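Local coordinates for protein TetR family transcription regulator (Marinobacter aquaeolei, PDB 3PAS) that probably binds DNA through a helix-turn-helix motif and regulates transcription, as in other members of the TetR family, at residues F93-R104 with I159-L167. Numbering follows the deposited sequence.
With ACT (acetate ion), chain M.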
ATOM      1  N   PHE B  93     -13.334   2.053   8.328  1.00 19.31           N
ATOM      2  CA  PHE B  93     -12.606   3.306   8.259  1.00 19.89           C
ATOM      3  C   PHE B  93     -12.553   3.895   9.676  1.00 20.11           C
ATOM      4  O   PHE B  93     -11.496   4.358  10.103  1.00 19.81           O
ATOM      5  CB  PHE B  93     -13.277   4.240   7.261  1.00 16.00           C
ATOM      6  CG  PHE B  93     -12.347   5.272   6.681  1.00 23.33           C
ATOM      7  CD1 PHE B  93     -11.813   6.251   7.480  1.00 19.99           C
ATOM      8  CD2 PHE B  93     -12.079   5.309   5.322  1.00 19.79           C
ATOM      9  CE1 PHE B  93     -10.993   7.214   6.960  1.00 20.60           C
ATOM     10  CE2 PHE B  93     -11.236   6.233   4.812  1.00 24.27           C
ATOM     11  CZ  PHE B  93     -10.709   7.222   5.618  1.00 23.70           C
ATOM     12  N   ARG B  94     -13.671   3.832  10.420  1.00 20.26           N
ATOM     13  CA  ARG B  94     -13.708   4.348  11.780  1.00 20.42           C
ATOM     14  C   ARG B  94     -12.814   3.559  12.715  1.00 20.26           C
ATOM     15  O   ARG B  94     -12.173   4.134  13.580  1.00 20.90           O
ATOM     16  CB  ARG B  94     -15.132   4.343  12.325  1.00 22.45           C
ATOM     17  CG  ARG B  94     -15.992   5.378  11.668  1.00 30.42           C
ATOM     18  CD  ARG B  94     -17.456   5.319  12.137  1.00 37.50           C
ATOM     19  NE  ARG B  94     -18.137   6.561  11.756  1.00 34.63           N
ATOM     20  CZ  ARG B  94     -18.789   7.386  12.574  1.00 42.75           C
ATOM     21  NH1 ARG B  94     -18.945   7.130  13.876  1.00 38.92           N
ATOM     22  NH2 ARG B  94     -19.309   8.488  12.059  1.00 36.36           N
ATOM     23  N   ILE B  95     -12.785   2.241  12.559  1.00 20.85           N
ATOM     24  CA  ILE B  95     -11.887   1.400  13.347  1.00 20.49           C
ATOM     25  C   ILE B  95     -10.436   1.783  13.099  1.00 19.05           C
ATOM     26  O   ILE B  95      -9.669   1.913  14.058  1.00 22.90           O
ATOM     27  CB  ILE B  95     -12.102  -0.116  13.098  1.00 22.49           C
ATOM     28  CG1 ILE B  95     -13.504  -0.541  13.567  1.00 23.53           C
ATOM     29  CG2 ILE B  95     -10.954  -0.951  13.752  1.00 20.92           C
ATOM     30  CD1 ILE B  95     -13.953  -1.957  13.027  1.00 25.58           C
ATOM     31  N   GLY B  96     -10.067   1.990  11.831  1.00 19.04           N
ATOM     32  CA  GLY B  96      -8.700   2.397  11.471  1.00 18.45           C
ATOM     33  C   GLY B  96      -8.322   3.722  12.119  1.00 21.04           C
ATOM     34  O   GLY B  96      -7.198   3.895  12.587  1.00 21.48           O
ATOM     35  N   LEU B  97      -9.261   4.676  12.127  1.00 21.34           N
ATOM     36  CA  LEU B  97      -9.004   6.002  12.716  1.00 21.66           C
ATOM     37  C   LEU B  97      -8.815   5.963  14.241  1.00 24.11           C
ATOM     38  O   LEU B  97      -7.951   6.664  14.769  1.00 23.78           O
ATOM     39  CB  LEU B  97     -10.107   7.008  12.370  1.00 21.96           C
ATOM     40  CG  LEU B  97     -10.170   7.431  10.895  1.00 27.23           C
ATOM     41  CD1 LEU B  97     -11.448   8.311  10.682  1.00 28.20           C
ATOM     42  CD2 LEU B  97      -8.888   8.155  10.395  1.00 24.20           C
ATOM     43  N   GLU B  98      -9.576   5.115  14.915  1.00 22.10           N
ATOM     44  CA  GLU B  98      -9.526   5.032  16.368  0.50 23.54           C
ATOM     45  C   GLU B  98      -8.479   4.057  16.887  1.00 22.70           C
ATOM     46  O   GLU B  98      -7.852   4.319  17.927  1.00 22.90           O
ATOM     47  CB  GLU B  98     -10.911   4.679  16.917  0.50 24.43           C
ATOM     48  CG  GLU B  98     -11.995   5.712  16.550  0.50 33.89           C
ATOM     49  CD  GLU B  98     -11.923   7.014  17.366  0.50 41.60           C
ATOM     50  OE1 GLU B  98     -12.176   6.963  18.594  0.50 47.31           O
ATOM     51  OE2 GLU B  98     -11.657   8.093  16.775  0.50 49.80           O
ATOM     52  N   ARG B  99      -8.274   2.955  16.160  1.00 20.48           N
ATOM     53  CA  ARG B  99      -7.377   1.898  16.569  0.50 20.06           C
ATOM     54  C   ARG B  99      -6.479   1.486  15.402  1.00 19.24           C
ATOM     55  O   ARG B  99      -6.487   0.325  14.936  1.00 19.90           O
ATOM     56  CB  ARG B  99      -8.190   0.730  17.112  0.50 21.45           C
ATOM     57  CG  ARG B  99      -9.088   1.129  18.271  0.50 24.24           C
ATOM     58  CD  ARG B  99      -9.031   0.111  19.383  0.50 21.88           C
ATOM     59  NE  ARG B  99      -7.638  -0.199  19.655  0.50 21.63           N
ATOM     60  CZ  ARG B  99      -7.242  -1.278  20.299  0.50 15.03           C
ATOM     61  NH1 ARG B  99      -8.143  -2.118  20.769  0.50 21.64           N
ATOM     62  NH2 ARG B  99      -5.978  -1.479  20.494  0.50 19.37           N
ATOM     63  N   PRO B 100      -5.673   2.442  14.907  1.00 18.83           N
ATOM     64  CA  PRO B 100      -4.855   2.101  13.737  1.00 18.62           C
ATOM     65  C   PRO B 100      -3.848   0.961  14.041  1.00 18.55           C
ATOM     66  O   PRO B 100      -3.389   0.249  13.138  1.00 20.72           O
ATOM     67  CB  PRO B 100      -4.132   3.408  13.449  1.00 17.74           C
ATOM     68  CG  PRO B 100      -4.134   4.135  14.676  1.00 20.80           C
ATOM     69  CD  PRO B 100      -5.376   3.787  15.393  1.00 18.59           C
ATOM     70  N   GLU B 101      -3.491   0.802  15.298  1.00 21.44           N
ATOM     71  CA  GLU B 101      -2.590  -0.300  15.697  1.00 21.85           C
ATOM     72  C   GLU B 101      -3.138  -1.686  15.337  1.00 22.02           C
ATOM     73  O   GLU B 101      -2.369  -2.633  15.067  1.00 22.83           O
ATOM     74  CB  GLU B 101      -2.257  -0.190  17.202  1.00 25.52           C
ATOM     75  CG  GLU B 101      -3.468  -0.356  18.133  1.00 22.87           C
ATOM     76  CD  GLU B 101      -4.288   0.911  18.428  1.00 25.06           C
ATOM     77  OE1 GLU B 101      -4.168   1.929  17.727  1.00 23.74           O
ATOM     78  OE2 GLU B 101      -5.058   0.865  19.396  1.00 27.68           O
ATOM     79  N   LEU B 102      -4.465  -1.834  15.280  1.00 21.54           N
ATOM     80  CA  LEU B 102      -5.073  -3.100  14.857  1.00 21.39           C
ATOM     81  C   LEU B 102      -4.762  -3.351  13.373  1.00 23.74           C
ATOM     82  O   LEU B 102      -4.365  -4.445  12.974  1.00 19.75           O
ATOM     83  CB  LEU B 102      -6.586  -3.056  15.051  1.00 21.82           C
ATOM     84  CG  LEU B 102      -7.195  -2.997  16.448  1.00 24.45           C
ATOM     85  CD1 LEU B 102      -8.757  -2.894  16.243  1.00 24.87           C
ATOM     86  CD2 LEU B 102      -6.788  -4.268  17.328  1.00 21.41           C
ATOM     87  N   PHE B 103      -4.968  -2.349  12.535  1.00 24.06           N
ATOM     88  CA  PHE B 103      -4.600  -2.455  11.121  1.00 23.15           C
ATOM     89  C   PHE B 103      -3.086  -2.719  10.945  1.00 23.73           C
ATOM     90  O   PHE B 103      -2.687  -3.499  10.087  1.00 23.51           O
ATOM     91  CB  PHE B 103      -4.888  -1.134  10.383  1.00 27.64           C
ATOM     92  CG  PHE B 103      -6.333  -0.906   9.990  1.00 29.60           C
ATOM     93  CD1 PHE B 103      -7.381  -1.540  10.631  1.00 28.70           C
ATOM     94  CD2 PHE B 103      -6.634   0.027   8.978  1.00 27.90           C
ATOM     95  CE1 PHE B 103      -8.715  -1.286  10.264  1.00 33.35           C
ATOM     96  CE2 PHE B 103      -7.942   0.258   8.612  1.00 26.76           C
ATOM     97  CZ  PHE B 103      -8.985  -0.406   9.273  1.00 28.98           C
ATOM     98  N   ARG B 104      -2.254  -2.023  11.712  1.00 22.81           N
ATOM     99  CA  ARG B 104      -0.789  -2.196  11.575  1.00 26.19           C
ATOM    100  C   ARG B 104      -0.352  -3.612  11.991  1.00 25.55           C
ATOM    101  O   ARG B 104       0.455  -4.247  11.292  1.00 25.66           O
ATOM    102  CB  ARG B 104      -0.076  -1.144  12.388  1.00 27.77           C
ATOM    103  CG  ARG B 104       1.411  -1.160  12.260  1.00 39.94           C
ATOM    104  CD  ARG B 104       1.950   0.251  12.419  1.00 53.21           C
ATOM    105  NE  ARG B 104       2.973   0.461  11.411  1.00 67.75           N
ATOM    106  CZ  ARG B 104       2.735   0.574  10.102  1.00 77.15           C
ATOM    107  NH1 ARG B 104       1.493   0.501   9.610  1.00 80.97           N
ATOM    108  NH2 ARG B 104       3.754   0.753   9.270  1.00 78.89           N
ATOM    109  N   ILE B 159      -9.041   1.617   2.231  1.00 19.36           N
ATOM    110  CA  ILE B 159      -9.374   2.007   3.614  1.00 18.29           C
ATOM    111  C   ILE B 159      -8.060   2.151   4.437  1.00 20.02           C
ATOM    112  O   ILE B 159      -7.814   3.184   5.024  1.00 18.77           O
ATOM    113  CB  ILE B 159     -10.340   1.044   4.314  1.00 17.27           C
ATOM    114  CG1 ILE B 159     -11.654   0.932   3.497  1.00 20.01           C
ATOM    115  CG2 ILE B 159     -10.625   1.549   5.794  1.00 17.35           C
ATOM    116  CD1 ILE B 159     -12.658  -0.090   3.973  1.00 17.07           C
ATOM    117  N   TYR B 160      -7.212   1.144   4.403  1.00 22.95           N
ATOM    118  CA  TYR B 160      -5.882   1.213   5.029  1.00 23.21           C
ATOM    119  C   TYR B 160      -5.065   2.439   4.580  1.00 21.92           C
ATOM    120  O   TYR B 160      -4.581   3.229   5.396  1.00 22.24           O
ATOM    121  CB  TYR B 160      -5.113  -0.071   4.700  1.00 27.22           C
ATOM    122  CG  TYR B 160      -3.765  -0.184   5.392  1.00 30.78           C
ATOM    123  CD1 TYR B 160      -3.639  -0.777   6.637  1.00 34.77           C
ATOM    124  CD2 TYR B 160      -2.596   0.271   4.757  1.00 34.56           C
ATOM    125  CE1 TYR B 160      -2.367  -0.886   7.267  1.00 41.15           C
ATOM    126  CE2 TYR B 160      -1.345   0.160   5.357  1.00 40.65           C
ATOM    127  CZ  TYR B 160      -1.236  -0.403   6.608  1.00 41.73           C
ATOM    128  OH  TYR B 160       0.008  -0.490   7.184  1.00 56.17           O
ATOM    129  N   HIS B 161      -4.972   2.637   3.278  1.00 22.73           N
ATOM    130  CA  HIS B 161      -4.194   3.750   2.708  1.00 22.22           C
ATOM    131  C   HIS B 161      -4.751   5.104   3.122  1.00 22.97           C
ATOM    132  O   HIS B 161      -4.005   5.961   3.535  1.00 21.23           O
ATOM    133  CB  HIS B 161      -4.145   3.576   1.191  1.00 26.61           C
ATOM    134  CG  HIS B 161      -3.334   4.602   0.468  1.00 29.41           C
ATOM    135  ND1 HIS B 161      -1.951   4.635   0.506  1.00 33.57           N
ATOM    136  CD2 HIS B 161      -3.719   5.630  -0.334  1.00 29.69           C
ATOM    137  CE1 HIS B 161      -1.522   5.647  -0.238  1.00 41.31           C
ATOM    138  NE2 HIS B 161      -2.574   6.265  -0.766  1.00 28.44           N
ATOM    139  N   LEU B 162      -6.075   5.265   3.061  1.00 21.07           N
ATOM    140  CA  LEU B 162      -6.720   6.536   3.410  1.00 21.69           C
ATOM    141  C   LEU B 162      -6.698   6.792   4.914  1.00 20.31           C
ATOM    142  O   LEU B 162      -6.518   7.949   5.346  1.00 22.06           O
ATOM    143  CB  LEU B 162      -8.132   6.590   2.865  1.00 17.48           C
ATOM    144  CG  LEU B 162      -8.192   6.787   1.328  1.00 19.62           C
ATOM    145  CD1 LEU B 162      -9.659   6.574   0.769  1.00 18.63           C
ATOM    146  CD2 LEU B 162      -7.694   8.151   0.962  1.00 18.35           C
ATOM    147  N   VAL B 163      -6.881   5.744   5.723  1.00 19.94           N
ATOM    148  CA  VAL B 163      -6.721   5.912   7.188  1.00 21.48           C
ATOM    149  C   VAL B 163      -5.313   6.466   7.512  1.00 23.08           C
ATOM    150  O   VAL B 163      -5.131   7.355   8.333  1.00 24.28           O
ATOM    151  CB  VAL B 163      -7.012   4.628   7.921  1.00 20.39           C
ATOM    152  CG1 VAL B 163      -6.424   4.695   9.405  1.00 19.12           C
ATOM    153  CG2 VAL B 163      -8.553   4.372   7.927  1.00 17.64           C
ATOM    154  N   GLN B 164      -4.321   5.905   6.851  1.00 25.42           N
ATOM    155  CA  GLN B 164      -2.921   6.288   7.079  1.00 28.03           C
ATOM    156  C   GLN B 164      -2.723   7.753   6.676  1.00 29.67           C
ATOM    157  O   GLN B 164      -2.192   8.545   7.464  1.00 31.11           O
ATOM    158  CB  GLN B 164      -1.998   5.347   6.316  1.00 29.68           C
ATOM    159  CG  GLN B 164      -0.490   5.663   6.409  1.00 43.83           C
ATOM    160  CD  GLN B 164       0.386   4.470   6.017  1.00 51.12           C
ATOM    161  OE1 GLN B 164       0.442   3.450   6.725  1.00 49.00           O
ATOM    162  NE2 GLN B 164       1.098   4.611   4.910  1.00 60.85           N
ATOM    163  N   ARG B 165      -3.202   8.126   5.486  1.00 25.62           N
ATOM    164  CA  ARG B 165      -3.175   9.522   5.074  1.00 24.84           C
ATOM    165  C   ARG B 165      -3.879  10.444   6.071  1.00 26.84           C
ATOM    166  O   ARG B 165      -3.389  11.545   6.366  1.00 26.54           O
ATOM    167  CB  ARG B 165      -3.720   9.700   3.646  1.00 23.52           C
ATOM    168  CG  ARG B 165      -2.816   9.123   2.573  1.00 32.61           C
ATOM    169  CD  ARG B 165      -3.225   9.528   1.152  1.00 39.59           C
ATOM    170  NE  ARG B 165      -2.761  10.882   0.880  1.00 49.25           N
ATOM    171  CZ  ARG B 165      -2.056  11.281  -0.174  1.00 50.07           C
ATOM    172  NH1 ARG B 165      -1.735  10.458  -1.177  1.00 48.06           N
ATOM    173  NH2 ARG B 165      -1.732  12.562  -0.259  1.00 56.42           N
ATOM    174  N   CYS B 166      -5.006  10.022   6.612  1.00 26.47           N
ATOM    175  CA  CYS B 166      -5.723  10.844   7.579  0.50 28.00           C
ATOM    176  C   CYS B 166      -4.888  11.084   8.807  1.00 30.91           C
ATOM    177  O   CYS B 166      -4.762  12.216   9.260  1.00 32.14           O
ATOM    178  CB  CYS B 166      -7.029  10.190   8.026  0.50 28.11           C
ATOM    179  SG  CYS B 166      -8.226  10.201   6.771  0.50 20.86           S
ATOM    180  N   LEU B 167      -4.307  10.011   9.344  1.00 32.61           N
ATOM    181  CA  LEU B 167      -3.522  10.127  10.578  1.00 34.97           C
ATOM    182  C   LEU B 167      -2.205  10.945  10.384  1.00 36.58           C
ATOM    183  O   LEU B 167      -1.713  11.535  11.359  1.00 38.90           O
ATOM    184  CB  LEU B 167      -3.268   8.759  11.184  1.00 32.73           C
ATOM    185  CG  LEU B 167      -4.521   8.066  11.769  1.00 32.67           C
ATOM    186  CD1 LEU B 167      -4.205   6.643  11.977  1.00 29.41           C
ATOM    187  CD2 LEU B 167      -5.061   8.694  13.091  1.00 34.82           C
TER
HETATM  188  C   ACT M 206      -2.233   2.550   9.564  1.00 66.00           C
HETATM  189  O   ACT M 206      -1.864   3.743   9.471  1.00 66.34           O
HETATM  190  OXT ACT M 206      -1.411   1.781  10.103  1.00 65.77           O
HETATM  191  CH3 ACT M 206      -3.558   2.073   9.050  1.00 63.99           C
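Phe93 is a knob in a hole formed by Ile159, Leu162, Val163 and Cys166. With CG anti to the backbone N (chi1 -156°), its ring swings across to helix 159-167. Val163 CG2 lies over one ring face, a CH-pi contact 3.9 Å from the centroid and 18° off the normal, while in one of its two conformers Cys166 SG meets the ring edge, 4.0 Å from Phe93 CZ. With an alanine here, a gap would probably open among these four residues and Val163 CG2 would be left without a ring to lie on. Val163 is the reciprocal knob, among Phe93, Gly96, Leu97 and Phe103; its CG1 lies 3.4 Å from Gly96 O. Gly96 CA in turn rests over a face of Phe103. Past the bend at Arg99, Phe103 CD2 packs 3.9 Å from Tyr160 CD1, and an acetate, probably from crystallisation, sets its methyl over the Tyr160 ring. Arg104, bent at chi2 and chi3, brings NH1 3.0 Å from Tyr160 OH in a weak hydrogen bond. Segments 93-98 and 159-167, on helices 81-98 and 148-167 of the C-terminal domain, cross at -39°; Leu102 faces helix 52-76, and His161 hydrogen-bonds and Arg165 salt-bridges to Glu152 of the second subunit.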